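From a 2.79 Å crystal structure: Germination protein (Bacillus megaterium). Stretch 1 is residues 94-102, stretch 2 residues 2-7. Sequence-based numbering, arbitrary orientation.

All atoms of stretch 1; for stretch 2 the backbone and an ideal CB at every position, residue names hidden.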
# COMPACT_ATOMS: atom_id res chain seq x y z
N PHE A 94 -3.06 20.52 3.01
CA PHE A 94 -2.62 20.62 1.62
C PHE A 94 -1.13 20.33 1.50
O PHE A 94 -0.36 20.77 2.35
CB PHE A 94 -2.95 22.00 1.04
CG PHE A 94 -4.42 22.24 0.78
CD1 PHE A 94 -5.00 21.83 -0.41
CD2 PHE A 94 -5.21 22.89 1.72
CE1 PHE A 94 -6.36 22.07 -0.67
CE2 PHE A 94 -6.58 23.12 1.46
CZ PHE A 94 -7.14 22.71 0.27
N ALA A 95 -0.74 19.57 0.47
CA ALA A 95 0.66 19.21 0.19
C ALA A 95 1.11 19.84 -1.14
O ALA A 95 0.34 19.78 -2.11
CB ALA A 95 0.83 17.70 0.16
N ASP A 96 2.33 20.44 -1.20
CA ASP A 96 2.86 21.10 -2.41
C ASP A 96 4.31 20.64 -2.76
O ASP A 96 5.00 21.29 -3.56
CB ASP A 96 2.79 22.64 -2.28
CG ASP A 96 3.74 23.25 -1.26
OD1 ASP A 96 4.04 22.58 -0.25
OD2 ASP A 96 4.16 24.41 -1.48
N ASN A 97 4.73 19.50 -2.17
CA ASN A 97 6.02 18.84 -2.36
C ASN A 97 5.83 17.34 -2.11
O ASN A 97 4.85 16.95 -1.44
CB ASN A 97 7.12 19.45 -1.50
CG ASN A 97 7.09 19.06 -0.05
OD1 ASN A 97 6.30 19.57 0.74
ND2 ASN A 97 7.98 18.16 0.32
N TRP A 98 6.73 16.50 -2.67
CA TRP A 98 6.62 15.03 -2.60
C TRP A 98 6.73 14.45 -1.19
O TRP A 98 5.96 13.52 -0.88
CB TRP A 98 7.64 14.35 -3.53
CG TRP A 98 7.24 14.53 -4.96
CD1 TRP A 98 7.76 15.43 -5.85
CD2 TRP A 98 6.07 13.97 -5.60
NE1 TRP A 98 7.05 15.41 -7.02
CE2 TRP A 98 6.00 14.52 -6.89
CE3 TRP A 98 5.10 13.03 -5.20
CZ2 TRP A 98 5.00 14.17 -7.80
CZ3 TRP A 98 4.11 12.68 -6.10
CH2 TRP A 98 4.07 13.25 -7.39
N ASN A 99 7.62 14.98 -0.33
CA ASN A 99 7.82 14.49 1.03
C ASN A 99 6.51 14.52 1.83
O ASN A 99 6.10 13.48 2.37
CB ASN A 99 8.91 15.29 1.74
CG ASN A 99 9.87 14.42 2.50
OD1 ASN A 99 9.55 13.87 3.57
ND2 ASN A 99 11.08 14.27 1.96
N ASP A 100 5.84 15.71 1.84
CA ASP A 100 4.58 15.95 2.54
C ASP A 100 3.44 15.10 1.98
O ASP A 100 2.65 14.54 2.76
CB ASP A 100 4.20 17.44 2.45
CG ASP A 100 5.04 18.35 3.32
OD1 ASP A 100 5.84 17.84 4.14
OD2 ASP A 100 4.90 19.59 3.18
N LEU A 101 3.37 14.99 0.65
CA LEU A 101 2.37 14.18 -0.05
C LEU A 101 2.50 12.73 0.36
O LEU A 101 1.54 12.13 0.85
CB LEU A 101 2.52 14.33 -1.59
CG LEU A 101 1.52 13.57 -2.46
CD1 LEU A 101 1.10 14.40 -3.63
CD2 LEU A 101 2.10 12.26 -2.97
N LEU A 102 3.71 12.17 0.18
CA LEU A 102 3.98 10.76 0.44
C LEU A 102 3.77 10.38 1.90
O LEU A 102 3.15 9.35 2.15
CB LEU A 102 5.38 10.36 -0.04
CG LEU A 102 5.53 10.24 -1.56
CD1 LEU A 102 6.99 10.04 -1.95
CD2 LEU A 102 4.64 9.15 -2.14
N UNK A 2 16.29 20.22 0.42
CA UNK A 2 15.93 19.97 -0.98
C UNK A 2 14.53 19.31 -1.09
O UNK A 2 14.31 18.19 -0.62
CB UNK A 2 16.99 19.08 -1.64
N UNK A 3 13.58 20.05 -1.71
CA UNK A 3 12.20 19.62 -1.92
C UNK A 3 11.82 19.66 -3.42
O UNK A 3 11.98 20.69 -4.09
CB UNK A 3 11.25 20.50 -1.11
N UNK A 4 11.31 18.52 -3.92
CA UNK A 4 10.81 18.39 -5.30
C UNK A 4 9.34 18.83 -5.31
O UNK A 4 8.55 18.28 -4.54
CB UNK A 4 10.96 16.96 -5.82
N UNK A 5 8.99 19.87 -6.13
CA UNK A 5 7.62 20.40 -6.22
C UNK A 5 6.73 19.47 -7.03
O UNK A 5 7.21 18.56 -7.72
CB UNK A 5 7.62 21.80 -6.85
N UNK A 6 5.41 19.66 -6.92
CA UNK A 6 4.47 18.77 -7.61
C UNK A 6 4.25 19.23 -9.04
O UNK A 6 4.25 20.44 -9.34
CB UNK A 6 3.13 18.71 -6.87
N UNK A 7 4.08 18.25 -9.94
CA UNK A 7 3.87 18.51 -11.36
C UNK A 7 2.45 19.05 -11.56
O UNK A 7 1.58 18.75 -10.76
CB UNK A 7 4.10 17.24 -12.19

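Position 2 lies beyond the reach of stretch 1: nothing there comes within 5.5 Å of the ideal CB, so this contact sets no preference and almost any residue would do. The deposited residue is Thr-2.

At position 3 the backbone is extended (phi/psi -124/127) and the CA-to-CB bond points toward stretch 1, where the ideal CB faces the end of the Asn-97 side chain. A small or medium side chain would fit, whether beta-branched or polar. Val-3 fills the place; its CG1 packs against the end of the Asn-97 side chain, and its branched CB suits an extended backbone.

Position 4 matters first through its backbone. Its carbonyl O faces the start of the helix and accepts a hydrogen bond from Trp-98 N (3.2 Å, N-H...O angle 157°), while Asn-97 CA approaches the same O at 3.4 Å in a CA-H...O contact. Any residue type could supply this carbonyl. The CB points sideways, its ideal position 3.5 Å from Trp-98 CD1, so a compact side chain sits easily beside the indole. The residue is Ser-4: its CB lies 3.6 Å from Trp-98 CD1, and its N donates to water 1, which also accepts a weak hydrogen bond from Asn-99 N.

At position 5 the CB points away, yet the ideal CB is still 4.2 Å from Asp-96 O, an acceptor that a short hydroxyl might reach. Many polar residues, or alanine, would be tolerated. Ser-5 places OG 3.4 Å from Asp-96 O, at best a weak interaction, and water 2 lies equally near that OG. The backbone O of Ser-5 is 3.2 Å from Trp-98 NE1.

Position 6 offers the clearest case for an apolar residue. Its CB points sideways, but beyond it lie the face of the Trp-98 indole, the side chain of Leu-101 and the backbone of 95-97. The ideal CB is 5.0 Å from Trp-98 CZ2, leaving space for a side chain to extend; leucine, isoleucine or methionine are all plausible. Leu-6 takes the place. CD1 sits over the face of the five-membered ring, 3.5 Å from its centroid and 11° off the normal, in a CH-pi contact, while CD2 reaches Leu-101 CD1 at 4.0 Å and Ala-95 O at 3.5 Å.

At position 7 the ideal CB is 5.4 Å from Trp-98 CZ2, too far to demand a particular type; a long polar chain is acceptable. Lys-7 leads its end away.

Stretch 2 2-7: TVSSLK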
# COMPACT_ATOMS: atom_id res chain seq x y z
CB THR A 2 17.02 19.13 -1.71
OG1 THR A 2 18.30 19.74 -1.50
CG2 THR A 2 16.77 18.98 -3.21
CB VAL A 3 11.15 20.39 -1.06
CG1 VAL A 3 11.10 19.86 0.37
CG2 VAL A 3 11.36 21.91 -1.09
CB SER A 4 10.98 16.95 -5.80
OG SER A 4 12.33 16.53 -5.73
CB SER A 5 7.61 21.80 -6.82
OG SER A 5 6.63 22.61 -6.21
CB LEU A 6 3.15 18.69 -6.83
CG LEU A 6 2.98 17.61 -5.74
CD1 LEU A 6 4.28 17.08 -5.18
CD2 LEU A 6 2.08 18.10 -4.63
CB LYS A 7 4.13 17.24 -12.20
CG LYS A 7 5.58 16.72 -12.17
CD LYS A 7 6.66 17.69 -12.69
CE LYS A 7 6.87 17.67 -14.19
NZ LYS A 7 7.53 18.90 -14.69
O HOH W 1 10.05 16.85 -1.64
O HOH W 2 5.09 25.21 -4.69
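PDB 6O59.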